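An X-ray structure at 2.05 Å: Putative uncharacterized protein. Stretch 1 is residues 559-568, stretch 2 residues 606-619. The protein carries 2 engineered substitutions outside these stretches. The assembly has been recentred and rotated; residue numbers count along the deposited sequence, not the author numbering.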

ATOM      1  N   ARG A 559      27.865  -4.357 -20.135  1.00 38.62           N
ATOM      2  CA  ARG A 559      26.638  -3.666 -20.530  1.00 40.67           C
ATOM      3  C   ARG A 559      26.445  -2.365 -19.760  1.00 44.68           C
ATOM      4  O   ARG A 559      25.999  -1.363 -20.322  1.00 41.77           O
ATOM      5  CB  ARG A 559      25.422  -4.576 -20.330  1.00 39.34           C
ATOM      6  CG  ARG A 559      25.357  -5.747 -21.301  1.00 37.98           C
ATOM      7  CD  ARG A 559      24.033  -6.483 -21.195  1.00 39.38           C
ATOM      8  NE  ARG A 559      23.986  -7.628 -22.101  1.00 45.92           N
ATOM      9  CZ  ARG A 559      22.924  -8.405 -22.282  1.00 48.46           C
ATOM     10  NH1 ARG A 559      21.799  -8.161 -21.623  1.00 48.34           N
ATOM     11  NH2 ARG A 559      22.987  -9.427 -23.128  1.00 52.29           N
ATOM     12  N   LEU A 560      26.782  -2.387 -18.472  1.00 36.48           N
ATOM     13  CA  LEU A 560      26.733  -1.189 -17.642  1.00 37.26           C
ATOM     14  C   LEU A 560      27.669  -0.109 -18.171  1.00 39.05           C
ATOM     15  O   LEU A 560      27.297   1.062 -18.265  1.00 35.73           O
ATOM     16  CB  LEU A 560      27.087  -1.529 -16.191  1.00 37.95           C
ATOM     17  CG  LEU A 560      25.917  -1.806 -15.244  1.00 39.94           C
ATOM     18  CD1 LEU A 560      26.427  -2.273 -13.888  1.00 41.22           C
ATOM     19  CD2 LEU A 560      25.073  -0.550 -15.100  1.00 32.05           C
ATOM     20  N   GLU A 561      28.887  -0.516 -18.508  1.00 38.13           N
ATOM     21  CA  GLU A 561      29.876   0.387 -19.088  1.00 41.52           C
ATOM     22  C   GLU A 561      29.388   0.994 -20.400  1.00 42.38           C
ATOM     23  O   GLU A 561      29.668   2.156 -20.701  1.00 41.55           O
ATOM     24  CB  GLU A 561      31.202  -0.348 -19.313  1.00 46.27           C
ATOM     25  CG  GLU A 561      31.926  -0.715 -18.030  1.00 44.27           C
ATOM     26  CD  GLU A 561      33.029  -1.735 -18.246  1.00 48.28           C
ATOM     27  OE1 GLU A 561      33.115  -2.291 -19.362  1.00 47.28           O
ATOM     28  OE2 GLU A 561      33.807  -1.983 -17.301  1.00 48.56           O
ATOM     29  N   GLU A 562      28.645   0.206 -21.169  1.00 35.59           N
ATOM     30  CA  GLU A 562      28.158   0.647 -22.471  1.00 40.59           C
ATOM     31  C   GLU A 562      27.022   1.671 -22.372  1.00 45.94           C
ATOM     32  O   GLU A 562      26.716   2.355 -23.348  1.00 42.75           O
ATOM     33  CB  GLU A 562      27.709  -0.560 -23.298  1.00 38.50           C
ATOM     34  CG  GLU A 562      28.868  -1.343 -23.899  1.00 53.26           C
ATOM     35  CD  GLU A 562      28.458  -2.694 -24.456  1.00 66.11           C
ATOM     36  OE1 GLU A 562      27.271  -3.056 -24.329  1.00 69.31           O
ATOM     37  OE2 GLU A 562      29.327  -3.395 -25.018  1.00 71.80           O
ATOM     38  N   THR A 563      26.410   1.785 -21.196  1.00 44.61           N
ATOM     39  CA  THR A 563      25.342   2.764 -20.994  1.00 40.39           C
ATOM     40  C   THR A 563      25.887   4.176 -20.818  1.00 42.77           C
ATOM     41  O   THR A 563      25.145   5.155 -20.929  1.00 45.33           O
ATOM     42  CB  THR A 563      24.472   2.433 -19.762  1.00 39.94           C
ATOM     43  OG1 THR A 563      25.245   2.581 -18.566  1.00 38.13           O
ATOM     44  CG2 THR A 563      23.923   1.014 -19.843  1.00 36.64           C
ATOM     45  N   LEU A 564      27.182   4.278 -20.536  1.00 40.29           N
ATOM     46  CA  LEU A 564      27.804   5.578 -20.311  1.00 38.97           C
ATOM     47  C   LEU A 564      27.850   6.428 -21.589  1.00 46.04           C
ATOM     48  O   LEU A 564      27.451   7.594 -21.562  1.00 47.79           O
ATOM     49  CB  LEU A 564      29.213   5.416 -19.724  1.00 39.50           C
ATOM     50  CG  LEU A 564      29.291   4.974 -18.263  1.00 46.37           C
ATOM     51  CD1 LEU A 564      30.738   4.943 -17.794  1.00 49.30           C
ATOM     52  CD2 LEU A 564      28.465   5.898 -17.384  1.00 46.90           C
ATOM     53  N   PRO A 565      28.333   5.864 -22.715  1.00 45.98           N
ATOM     54  CA  PRO A 565      28.208   6.695 -23.917  1.00 51.78           C
ATOM     55  C   PRO A 565      26.765   6.789 -24.414  1.00 43.70           C
ATOM     56  O   PRO A 565      26.431   7.725 -25.138  1.00 47.88           O
ATOM     57  CB  PRO A 565      29.098   5.973 -24.937  1.00 53.64           C
ATOM     58  CG  PRO A 565      29.155   4.568 -24.469  1.00 51.18           C
ATOM     59  CD  PRO A 565      29.123   4.646 -22.976  1.00 48.85           C
ATOM     60  N   LEU A 566      25.930   5.827 -24.032  1.00 43.87           N
ATOM     61  CA  LEU A 566      24.506   5.871 -24.356  1.00 48.26           C
ATOM     62  C   LEU A 566      23.843   7.080 -23.707  1.00 47.76           C
ATOM     63  O   LEU A 566      23.017   7.752 -24.323  1.00 48.46           O
ATOM     64  CB  LEU A 566      23.808   4.583 -23.910  1.00 52.43           C
ATOM     65  CG  LEU A 566      23.462   3.550 -24.987  1.00 60.74           C
ATOM     66  CD1 LEU A 566      24.687   3.187 -25.811  1.00 64.82           C
ATOM     67  CD2 LEU A 566      22.854   2.309 -24.349  1.00 54.91           C
ATOM     68  N   GLN A 567      24.216   7.336 -22.455  1.00 41.64           N
ATOM     69  CA  GLN A 567      23.766   8.504 -21.703  1.00 51.04           C
ATOM     70  C   GLN A 567      23.955   9.791 -22.502  1.00 55.15           C
ATOM     71  O   GLN A 567      23.124  10.692 -22.451  1.00 59.50           O
ATOM     72  CB  GLN A 567      24.523   8.580 -20.373  1.00 54.71           C
ATOM     73  CG  GLN A 567      24.446   9.916 -19.667  1.00 60.98           C
ATOM     74  CD  GLN A 567      23.063  10.213 -19.130  1.00 65.95           C
ATOM     75  OE1 GLN A 567      22.415  11.168 -19.557  1.00 69.31           O
ATOM     76  NE2 GLN A 567      22.607   9.402 -18.181  1.00 58.53           N
ATOM     77  N   GLN A 568      25.050   9.848 -23.257  1.00 47.56           N
ATOM     78  CA  GLN A 568      25.397  10.997 -24.096  1.00 56.97           C
ATOM     79  C   GLN A 568      24.438  11.227 -25.261  1.00 57.32           C
ATOM     80  O   GLN A 568      24.332  12.348 -25.761  1.00 62.11           O
ATOM     81  CB  GLN A 568      26.818  10.834 -24.656  1.00 69.52           C
ATOM     82  CG  GLN A 568      27.895  11.618 -23.939  1.00 79.14           C
ATOM     83  CD  GLN A 568      29.101  11.859 -24.824  1.00 87.72           C
ATOM     84  OE1 GLN A 568      29.019  11.734 -26.045  1.00 91.78           O
ATOM     85  NE2 GLN A 568      30.227  12.202 -24.213  1.00 89.62           N
ATOM     86  N   ASP A 606      37.406  -3.390  -8.571  1.00 39.59           N
ATOM     87  CA  ASP A 606      37.883  -2.153  -9.189  1.00 39.60           C
ATOM     88  C   ASP A 606      37.013  -1.730 -10.368  1.00 42.53           C
ATOM     89  O   ASP A 606      36.630  -0.565 -10.483  1.00 44.81           O
ATOM     90  CB  ASP A 606      39.334  -2.309  -9.648  1.00 37.40           C
ATOM     91  CG  ASP A 606      40.323  -2.252  -8.496  1.00 50.97           C
ATOM     92  OD1 ASP A 606      39.888  -2.303  -7.325  1.00 45.60           O
ATOM     93  OD2 ASP A 606      41.538  -2.160  -8.769  1.00 52.06           O
ATOM     94  N   ARG A 607      36.711  -2.686 -11.239  1.00 39.32           N
ATOM     95  CA  ARG A 607      35.878  -2.429 -12.407  1.00 40.60           C
ATOM     96  C   ARG A 607      34.470  -2.013 -12.000  1.00 39.25           C
ATOM     97  O   ARG A 607      33.882  -1.106 -12.591  1.00 44.53           O
ATOM     98  CB  ARG A 607      35.823  -3.668 -13.301  1.00 42.56           C
ATOM     99  CG  ARG A 607      35.095  -3.451 -14.615  1.00 41.78           C
ATOM    100  CD  ARG A 607      35.187  -4.680 -15.499  1.00 46.03           C
ATOM    101  NE  ARG A 607      34.643  -4.429 -16.831  1.00 45.66           N
ATOM    102  CZ  ARG A 607      34.614  -5.330 -17.808  1.00 51.31           C
ATOM    103  NH1 ARG A 607      35.099  -6.546 -17.601  1.00 48.91           N
ATOM    104  NH2 ARG A 607      34.101  -5.015 -18.989  1.00 50.12           N
ATOM    105  N   ILE A 608      33.938  -2.682 -10.982  1.00 36.59           N
ATOM    106  CA  ILE A 608      32.599  -2.397 -10.483  1.00 40.58           C
ATOM    107  C   ILE A 608      32.483  -0.964  -9.971  1.00 40.88           C
ATOM    108  O   ILE A 608      31.600  -0.218 -10.390  1.00 38.23           O
ATOM    109  CB  ILE A 608      32.202  -3.371  -9.356  1.00 38.78           C
ATOM    110  CG1 ILE A 608      31.953  -4.768  -9.923  1.00 42.21           C
ATOM    111  CG2 ILE A 608      30.960  -2.879  -8.635  1.00 26.99           C
ATOM    112  CD1 ILE A 608      31.658  -5.814  -8.868  1.00 43.93           C
ATOM    113  N   MET A 609      33.384  -0.576  -9.074  1.00 38.03           N
ATOM    114  CA  MET A 609      33.350   0.764  -8.499  1.00 36.20           C
ATOM    115  C   MET A 609      33.620   1.848  -9.538  1.00 39.03           C
ATOM    116  O   MET A 609      33.080   2.950  -9.447  1.00 35.35           O
ATOM    117  CB  MET A 609      34.355   0.881  -7.352  1.00 38.27           C
ATOM    118  CG  MET A 609      33.939   0.121  -6.097  1.00 44.28           C
ATOM    119  SD  MET A 609      32.280   0.564  -5.536  1.00 37.08           S
ATOM    120  CE  MET A 609      32.538   2.258  -5.027  1.00 27.13           C
ATOM    121  N   GLN A 610      34.455   1.539 -10.525  1.00 34.85           N
ATOM    122  CA  GLN A 610      34.777   2.509 -11.570  1.00 37.50           C
ATOM    123  C   GLN A 610      33.537   2.898 -12.371  1.00 38.64           C
ATOM    124  O   GLN A 610      33.275   4.081 -12.578  1.00 37.74           O
ATOM    125  CB  GLN A 610      35.855   1.961 -12.509  1.00 37.60           C
ATOM    126  CG  GLN A 610      36.226   2.891 -13.657  1.00 48.45           C
ATOM    127  CD  GLN A 610      37.171   4.000 -13.238  1.00 66.56           C
ATOM    128  OE1 GLN A 610      37.606   4.061 -12.087  1.00 70.58           O
ATOM    129  NE2 GLN A 610      37.501   4.882 -14.176  1.00 76.15           N
ATOM    130  N   VAL A 611      32.769   1.906 -12.807  1.00 41.82           N
ATOM    131  CA  VAL A 611      31.595   2.178 -13.630  1.00 34.24           C
ATOM    132  C   VAL A 611      30.446   2.724 -12.784  1.00 37.38           C
ATOM    133  O   VAL A 611      29.692   3.583 -13.236  1.00 34.86           O
ATOM    134  CB  VAL A 611      31.124   0.915 -14.405  1.00 40.51           C
ATOM    135  CG1 VAL A 611      30.669  -0.185 -13.461  1.00 36.79           C
ATOM    136  CG2 VAL A 611      30.014   1.269 -15.382  1.00 35.94           C
ATOM    137  N   LEU A 612      30.334   2.252 -11.545  1.00 37.73           N
ATOM    138  CA  LEU A 612      29.243   2.673 -10.674  1.00 33.87           C
ATOM    139  C   LEU A 612      29.389   4.133 -10.266  1.00 39.40           C
ATOM    140  O   LEU A 612      28.402   4.864 -10.195  1.00 36.56           O
ATOM    141  CB  LEU A 612      29.163   1.788  -9.428  1.00 30.95           C
ATOM    142  CG  LEU A 612      28.579   0.387  -9.625  1.00 34.18           C
ATOM    143  CD1 LEU A 612      28.394  -0.307  -8.282  1.00 32.77           C
ATOM    144  CD2 LEU A 612      27.261   0.449 -10.391  1.00 34.05           C
ATOM    145  N   LEU A 613      30.620   4.556  -9.995  1.00 37.93           N
ATOM    146  CA  LEU A 613      30.870   5.943  -9.626  1.00 37.34           C
ATOM    147  C   LEU A 613      30.728   6.864 -10.834  1.00 34.36           C
ATOM    148  O   LEU A 613      30.266   7.998 -10.710  1.00 36.39           O
ATOM    149  CB  LEU A 613      32.259   6.100  -9.002  1.00 36.48           C
ATOM    150  CG  LEU A 613      32.419   5.501  -7.603  1.00 38.40           C
ATOM    151  CD1 LEU A 613      33.763   5.885  -6.998  1.00 33.72           C
ATOM    152  CD2 LEU A 613      31.279   5.933  -6.700  1.00 32.90           C
ATOM    153  N   GLN A 614      31.128   6.367 -12.001  1.00 31.72           N
ATOM    154  CA  GLN A 614      30.975   7.115 -13.245  1.00 41.04           C
ATOM    155  C   GLN A 614      29.503   7.345 -13.570  1.00 36.84           C
ATOM    156  O   GLN A 614      29.132   8.388 -14.108  1.00 36.15           O
ATOM    157  CB  GLN A 614      31.661   6.384 -14.402  1.00 39.64           C
ATOM    158  CG  GLN A 614      33.157   6.629 -14.484  1.00 47.16           C
ATOM    159  CD  GLN A 614      33.823   5.835 -15.589  1.00 57.11           C
ATOM    160  OE1 GLN A 614      33.395   4.731 -15.923  1.00 63.55           O
ATOM    161  NE2 GLN A 614      34.873   6.400 -16.171  1.00 65.06           N
ATOM    162  N   ILE A 615      28.671   6.363 -13.242  1.00 39.09           N
ATOM    163  CA  ILE A 615      27.235   6.481 -13.456  1.00 35.25           C
ATOM    164  C   ILE A 615      26.640   7.506 -12.492  1.00 35.71           C
ATOM    165  O   ILE A 615      25.781   8.301 -12.875  1.00 41.82           O
ATOM    166  CB  ILE A 615      26.531   5.120 -13.288  1.00 35.99           C
ATOM    167  CG1 ILE A 615      26.890   4.199 -14.455  1.00 43.65           C
ATOM    168  CG2 ILE A 615      25.024   5.291 -13.220  1.00 30.95           C
ATOM    169  CD1 ILE A 615      26.327   2.805 -14.328  1.00 42.61           C
ATOM    170  N   LEU A 616      27.122   7.497 -11.251  1.00 34.86           N
ATOM    171  CA  LEU A 616      26.679   8.460 -10.243  1.00 36.47           C
ATOM    172  C   LEU A 616      26.949   9.902 -10.663  1.00 41.58           C
ATOM    173  O   LEU A 616      26.115  10.783 -10.457  1.00 41.76           O
ATOM    174  CB  LEU A 616      27.361   8.187  -8.898  1.00 35.74           C
ATOM    175  CG  LEU A 616      26.804   7.066  -8.018  1.00 45.48           C
ATOM    176  CD1 LEU A 616      27.505   7.063  -6.666  1.00 42.17           C
ATOM    177  CD2 LEU A 616      25.299   7.214  -7.846  1.00 44.42           C
ATOM    178  N   SER A 617      28.117  10.136 -11.253  1.00 36.98           N
ATOM    179  CA  SER A 617      28.537  11.486 -11.620  1.00 38.77           C
ATOM    180  C   SER A 617      27.671  12.088 -12.724  1.00 43.64           C
ATOM    181  O   SER A 617      27.703  13.296 -12.953  1.00 51.53           O
ATOM    182  CB  SER A 617      30.003  11.485 -12.063  1.00 35.16           C
ATOM    183  OG  SER A 617      30.175  10.734 -13.252  1.00 44.65           O
ATOM    184  N   THR A 618      26.902  11.245 -13.405  1.00 39.77           N
ATOM    185  CA  THR A 618      26.056  11.707 -14.498  1.00 50.65           C
ATOM    186  C   THR A 618      24.574  11.617 -14.170  1.00 53.16           C
ATOM    187  O   THR A 618      23.728  11.897 -15.018  1.00 57.48           O
ATOM    188  CB  THR A 618      26.320  10.908 -15.777  1.00 58.69           C
ATOM    189  OG1 THR A 618      26.079   9.517 -15.534  1.00 66.53           O
ATOM    190  CG2 THR A 618      27.743  11.095 -16.200  1.00 61.63           C
ATOM    191  N   CYS A 619      24.259  11.223 -12.942  1.00 55.89           N
ATOM    192  CA  CYS A 619      22.871  11.169 -12.509  1.00 55.51           C
ATOM    193  C   CYS A 619      22.390  12.560 -12.139  1.00 61.57           C
ATOM    194  O   CYS A 619      23.182  13.496 -12.067  1.00 71.07           O
ATOM    195  CB  CYS A 619      22.705  10.215 -11.328  1.00 45.52           C
ATOM    196  SG  CYS A 619      22.908   8.499 -11.779  1.00 45.79           S
TER
HETATM  197  O   HOH W   1      34.423  -0.191 -15.161  1.00 46.51           O
HETATM  198  O   HOH W   2      24.714   7.744 -16.674  1.00 48.15           O

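Two helical segments of one chain lie side by side, running in nearly the same direction. Their axes cross at 26° and come within 9.8 Å. The backbones are closest where Glu561 CA and Val611 CA stand 6.0 Å apart. Leu564 CA and Ile615 CA are 6.9 Å apart, and Gln567 CA and Thr618 CA 8.2 Å.

Val611 fits at the narrow point. Its CA-to-CB bond points toward the first helix, and chi1 is p. Val611 CG2 lies 3.9 Å from Leu560 C and 3.8 Å from Glu561 CG. A short, branched side chain thus packs directly against backbone as well as side chains.

Leu560 also points toward its partner. Its chi1 of -95° lies between wells, while chi2 is t. In this conformation Leu560 CD2 reaches Ile615 CD1 at 3.7 Å. Leu564 and Ile615 both leave their helices sideways, yet both ends come nearer. Each has chi1 m and chi2 t, a combination common in helices. Leu564 CD2 meets Ile615 CG1 at 3.7 Å. These apolar contacts remove hydrocarbon surface from water. Leu564 CD1 lies 3.3 Å from Gln614 OE1, a close contact of methyl and amide oxygen.

At one end the contact is ionic. Glu561 (chi1 m, chi2 t) starts sideways and extends its carboxylate to Arg607. Arg607 has chi1, chi2 and chi3 all t, so its guanidinium reaches across at full stretch. The salt bridge has two nearly straight hydrogen bonds: Arg607 NE to Glu561 OE2 at 2.6 Å, and Arg607 NH2 to Glu561 OE1 at 2.9 Å. The carboxylate meets the guanidinium edge, where the N-H groups point. Water 1 donates to Glu561 OE2 (2.9 Å) and to Arg607 O (2.8 Å), tying the carboxylate to the backbone.

At the other end, water fills the wider gap. Gln567 has chi1 t and chi2 p, and Gln567 NE2 is 4.4 Å from Thr618 OG1. Water 2 bridges them, accepting from Gln567 NE2 at 3.1 Å and lying 2.5 Å from Thr618 OG1.

Two p rotamers serve their own backbones. Thr563 OG1 donates to Leu560 O at 2.6 Å, and Ser617 OG donates to Gln614 O at 2.7 Å. The first helix is kinked at Leu564 and Pro565. Leu564 N misses the regular bond to Leu560 O and bonds Glu561 O at 3.3 Å instead; Pro565 has no amide hydrogen to give. The second keeps i-4 bonds through Ser617 N to Leu613 O (3.1 Å), and a type I turn spans Leu616 to Cys619.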